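Local atomic coordinates of putrescine aminotransferase (Halomonas elongata DSM 2581, PDB entry 6GWI), a protein that probably transfers amino groups from amines such as putrescine to keto acceptors, using pyridoxal-5'-phosphate as cofactor in the manner of class-III aminotransferases. Residues Y40-D43 with N47-L50; W142-E147 with E206-E211. One frame throughout, in Å; residues are numbered along the deposited sequence.

Interactions 1 and 2 lie on opposite sides of the chain's centre, their own centres 43 Å apart, and share no secondary-structure element. Interaction 1 joins two neighbouring antiparallel strands, 40-43 and 48-50; it buries 534 Å² and mixes backbone and side-chain hydrogen bonds with a cation-pi stack. Five of its eight touching residues are buried, with Asn47 and Arg48 exposed. Interaction 2 sets helix 194-212 on strand 142-146 of the parallel sheet, burying 113 Å² through aliphatic carbons; Ile144 and Ile209 are buried, Lys208 partly exposed, and the Lys208-Glu211 salt bridge lies within the helix. The hairpin thus combines polar pairing with apolar contact, whereas the helix-sheet layer is joined by apolar contact alone.

Interaction 1 of 2, residues Y40-D43 with N47-L50; sequences YIHD and NRIL
Two torsions bring Tyr40 and Arg48 together: CG of Tyr40 stands anti to its carbonyl carbon (chi1 -65°), while the Arg48 chain bends at chi3 (94°) and lays its guanidinium over the ring. The planes are 12° apart, and Arg48 CZ sits 3.6 Å from the ring centroid almost on the normal, a cation-pi stack. Arg48 NH2 comes within 3.4 Å of Tyr40 CZ; the phenol OH is hydrogen-bonded to Glu434. An alanine in place of Tyr40 would probably leave the guanidinium without its flat support and free to turn, and Glu434 without its hydroxyl partner. Beside this stack, the Arg48 methylenes run along the His42 ring, CG 3.2 Å from His42 NE2. On the face of the sheet opposite Tyr40 and Arg48, Ile41 CG1 meets Ile49 CB, and Ile41 also packs on Tyr82 of the second subunit.

The backbone fixes the register through the reciprocal pair Ile41 N to Ile49 O (2.9 Å) and Ile49 N to Ile41 O (2.8 Å). At the turn, Asp43 holds Asn47 twice: OD1 accepts the backbone N-H of Asn47 from above the carboxylate plane, and OD2 offers its syn lone pair to ND2 at 2.9 Å. Asp43 N returns a bond to Asn47 O. The two adjacent antiparallel strands, joined by a short turn, form a beta hairpin, with strand 31-37 pairing on the far side of strand 40-43.

Interaction 2 of 2, residues W142-E147 with E206-E211; sequences WIIGRE and EEKILE
Ile144 meets Lys208 and Ile209 where helix 194-212 packs against the parallel sheet containing strand 142-146, an alpha/beta layer of the kind that builds the large domain of fold-type I pyridoxal-phosphate enzymes. The backbones remain well separated: the nearest CA atoms, those of Ile144 and Lys208, are 7.8 Å apart. Side chains therefore span the gap, and the 113 Å² they bury is modest.

On the strand, Ile144 directs its CB toward the helix. CG1 lies anti to the carbonyl carbon, and a nearly extended chi2 of 166° carries CD1 outward to a position between two consecutive helix residues. CD1 touches Ile209 CG1 at 3.7 Å, the two isoleucines crossing at about a right angle, and Lys208 CG at 4.0 Å. Ile144 also rests on Val217 of the adjacent strand 217-222.

Lys208 can be followed from root to tip. Its CB faces the sheet, 4.1 Å from Ile144 CD1. CG, anti to the backbone N (chi1 -163°), lies against both CD1 and CG1 of Ile144, while the side chain also packs on Ala178 and Ile180 of strand 177-180. Bends at chi2 and chi3 then lead CD and CE away from Ile144. The lysine accordingly lends its aliphatic root to the sheet while its charge stays with the helix: NZ forms a salt bridge one turn on, meeting Glu211 OE1 at 2.9 Å from above the carboxylate plane, 44° out of it.

Interaction 1 of 2, residues Y40-D43 with N47-L50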
# COMPACT_ATOMS: atom_id res chain seq x y z
N TYR B 40 -18.49 3.33 19.51
CA TYR B 40 -18.96 1.97 19.74
C TYR B 40 -19.04 1.18 18.44
O TYR B 40 -19.48 1.70 17.41
CB TYR B 40 -20.34 1.97 20.41
CG TYR B 40 -20.34 2.56 21.79
CD1 TYR B 40 -20.06 1.78 22.90
CD2 TYR B 40 -20.61 3.91 22.00
CE1 TYR B 40 -20.05 2.31 24.17
CE2 TYR B 40 -20.60 4.46 23.26
CZ TYR B 40 -20.32 3.65 24.35
OH TYR B 40 -20.31 4.18 25.62
N ILE B 41 -18.64 -0.09 18.51
CA ILE B 41 -18.80 -1.03 17.41
C ILE B 41 -19.83 -2.08 17.82
O ILE B 41 -20.11 -2.29 19.01
CB ILE B 41 -17.47 -1.72 17.02
CG1 ILE B 41 -16.92 -2.52 18.21
CG2 ILE B 41 -16.48 -0.68 16.55
CD1 ILE B 41 -15.68 -3.33 17.89
N HIS B 42 -20.39 -2.75 16.82
CA HIS B 42 -21.39 -3.78 17.03
C HIS B 42 -21.01 -5.02 16.22
O HIS B 42 -20.49 -4.90 15.11
CB HIS B 42 -22.78 -3.30 16.61
CG HIS B 42 -23.27 -2.12 17.38
ND1 HIS B 42 -22.81 -0.84 17.16
CD2 HIS B 42 -24.18 -2.02 18.38
CE1 HIS B 42 -23.42 -0.00 17.98
NE2 HIS B 42 -24.25 -0.69 18.73
N ASP B 43 -21.26 -6.20 16.79
CA ASP B 43 -20.94 -7.45 16.12
C ASP B 43 -22.22 -8.18 15.71
O ASP B 43 -23.33 -7.79 16.09
CB ASP B 43 -20.05 -8.34 17.00
CG ASP B 43 -20.76 -8.85 18.25
OD1 ASP B 43 -22.01 -8.82 18.32
OD2 ASP B 43 -20.05 -9.32 19.17
N ASN B 47 -23.79 -7.62 20.10
CA ASN B 47 -23.06 -6.99 21.19
C ASN B 47 -22.61 -5.60 20.79
O ASN B 47 -22.17 -5.37 19.66
CB ASN B 47 -21.84 -7.83 21.57
CG ASN B 47 -22.22 -9.21 22.07
OD1 ASN B 47 -22.88 -9.36 23.09
ND2 ASN B 47 -21.79 -10.24 21.34
N ARG B 48 -22.74 -4.66 21.73
CA ARG B 48 -22.19 -3.32 21.58
C ARG B 48 -20.91 -3.24 22.40
O ARG B 48 -20.90 -3.59 23.58
CB ARG B 48 -23.20 -2.26 22.04
CG ARG B 48 -22.84 -0.85 21.62
CD ARG B 48 -23.95 0.15 21.96
NE ARG B 48 -23.75 0.81 23.25
CZ ARG B 48 -23.73 2.13 23.43
NH1 ARG B 48 -23.93 2.96 22.41
NH2 ARG B 48 -23.54 2.62 24.64
N ILE B 49 -19.83 -2.78 21.76
CA ILE B 49 -18.51 -2.76 22.39
C ILE B 49 -17.92 -1.36 22.27
O ILE B 49 -17.92 -0.78 21.18
CB ILE B 49 -17.56 -3.80 21.74
CG1 ILE B 49 -18.18 -5.20 21.79
CG2 ILE B 49 -16.22 -3.80 22.45
CD1 ILE B 49 -18.61 -5.71 20.43
N LEU B 50 -17.41 -0.84 23.38
CA LEU B 50 -16.69 0.44 23.35
C LEU B 50 -15.33 0.24 22.69
O LEU B 50 -14.48 -0.49 23.22
CB LEU B 50 -16.54 0.98 24.77
CG LEU B 50 -16.25 2.47 24.97
CD1 LEU B 50 -16.29 2.83 26.46
CD2 LEU B 50 -14.92 2.88 24.37

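Interaction 2 of 2, residues W142-E147 with E206-E211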
# COMPACT_ATOMS: atom_id res chain seq x y z
N TRP B 142 23.07 3.23 5.47
CA TRP B 142 22.52 2.52 6.61
C TRP B 142 21.41 3.32 7.28
O TRP B 142 21.51 4.54 7.46
CB TRP B 142 23.61 2.21 7.63
CG TRP B 142 24.43 1.00 7.27
CD1 TRP B 142 25.51 0.95 6.45
CD2 TRP B 142 24.22 -0.35 7.74
NE1 TRP B 142 26.00 -0.33 6.37
CE2 TRP B 142 25.23 -1.15 7.15
CE3 TRP B 142 23.30 -0.95 8.59
CZ2 TRP B 142 25.32 -2.51 7.39
CZ3 TRP B 142 23.40 -2.31 8.83
CH2 TRP B 142 24.40 -3.07 8.23
N ILE B 143 20.33 2.62 7.64
CA ILE B 143 19.23 3.19 8.41
C ILE B 143 19.28 2.57 9.80
O ILE B 143 19.35 1.34 9.93
CB ILE B 143 17.87 2.91 7.75
CG1 ILE B 143 17.90 3.21 6.25
CG2 ILE B 143 16.76 3.70 8.45
CD1 ILE B 143 18.02 4.65 5.91
N ILE B 144 19.24 3.41 10.82
CA ILE B 144 19.20 2.93 12.20
C ILE B 144 17.77 3.08 12.70
O ILE B 144 17.25 4.20 12.81
CB ILE B 144 20.18 3.69 13.10
CG1 ILE B 144 21.61 3.51 12.60
CG2 ILE B 144 20.05 3.19 14.53
CD1 ILE B 144 22.59 4.47 13.22
N GLY B 145 17.12 1.95 12.99
CA GLY B 145 15.88 1.92 13.72
C GLY B 145 16.09 1.41 15.14
O GLY B 145 17.21 1.29 15.64
N ARG B 146 14.97 1.09 15.78
CA ARG B 146 15.00 0.60 17.15
C ARG B 146 14.33 -0.75 17.25
O ARG B 146 13.38 -1.06 16.51
CB ARG B 146 14.32 1.59 18.11
CG ARG B 146 14.97 2.97 18.10
CD ARG B 146 14.32 3.94 19.08
NE ARG B 146 12.89 4.08 18.85
CZ ARG B 146 12.12 4.99 19.45
NH1 ARG B 146 12.64 5.84 20.32
NH2 ARG B 146 10.82 5.04 19.17
N GLU B 147 14.84 -1.57 18.16
CA GLU B 147 14.18 -2.82 18.52
C GLU B 147 12.77 -2.53 19.02
O GLU B 147 12.52 -1.53 19.69
CB GLU B 147 15.00 -3.57 19.56
CG GLU B 147 16.25 -4.22 18.98
CD GLU B 147 15.93 -5.39 18.06
OE1 GLU B 147 14.79 -5.91 18.14
OE2 GLU B 147 16.80 -5.81 17.28
N GLU B 206 24.36 7.04 19.23
CA GLU B 206 25.73 7.44 18.93
C GLU B 206 26.63 6.22 18.80
O GLU B 206 27.47 6.14 17.89
CB GLU B 206 26.27 8.38 20.01
CG GLU B 206 27.74 8.73 19.83
CD GLU B 206 28.12 10.06 20.45
OE1 GLU B 206 27.70 10.31 21.60
OE2 GLU B 206 28.82 10.85 19.79
N GLU B 207 26.48 5.24 19.70
CA GLU B 207 27.29 4.04 19.63
C GLU B 207 27.10 3.33 18.30
O GLU B 207 28.07 2.91 17.66
CB GLU B 207 26.94 3.10 20.79
CG GLU B 207 27.22 3.66 22.17
CD GLU B 207 26.59 2.84 23.28
OE1 GLU B 207 26.43 1.61 23.10
OE2 GLU B 207 26.26 3.41 24.34
N LYS B 208 25.85 3.21 17.85
CA LYS B 208 25.59 2.51 16.60
C LYS B 208 26.21 3.27 15.43
O LYS B 208 26.81 2.67 14.53
CB LYS B 208 24.09 2.35 16.37
CG LYS B 208 23.74 1.30 15.34
CD LYS B 208 24.01 -0.07 15.94
CE LYS B 208 24.60 -1.07 14.99
NZ LYS B 208 24.65 -2.39 15.70
N ILE B 209 26.07 4.60 15.43
CA ILE B 209 26.67 5.44 14.40
C ILE B 209 28.17 5.20 14.32
O ILE B 209 28.73 4.98 13.24
CB ILE B 209 26.35 6.92 14.67
CG1 ILE B 209 24.85 7.18 14.45
CG2 ILE B 209 27.19 7.85 13.80
CD1 ILE B 209 24.36 8.50 15.03
N LEU B 210 28.85 5.25 15.47
CA LEU B 210 30.29 5.03 15.49
C LEU B 210 30.66 3.59 15.15
O LEU B 210 31.75 3.35 14.63
CB LEU B 210 30.85 5.42 16.86
CG LEU B 210 30.66 6.90 17.21
CD1 LEU B 210 31.08 7.20 18.64
CD2 LEU B 210 31.43 7.78 16.23
N GLU B 211 29.78 2.63 15.45
CA GLU B 211 30.06 1.24 15.07
C GLU B 211 30.02 1.07 13.55
O GLU B 211 30.86 0.37 12.97
CB GLU B 211 29.06 0.30 15.73
CG GLU B 211 29.17 -1.15 15.26
CD GLU B 211 28.06 -2.03 15.81
OE1 GLU B 211 27.24 -1.53 16.61
OE2 GLU B 211 28.01 -3.22 15.44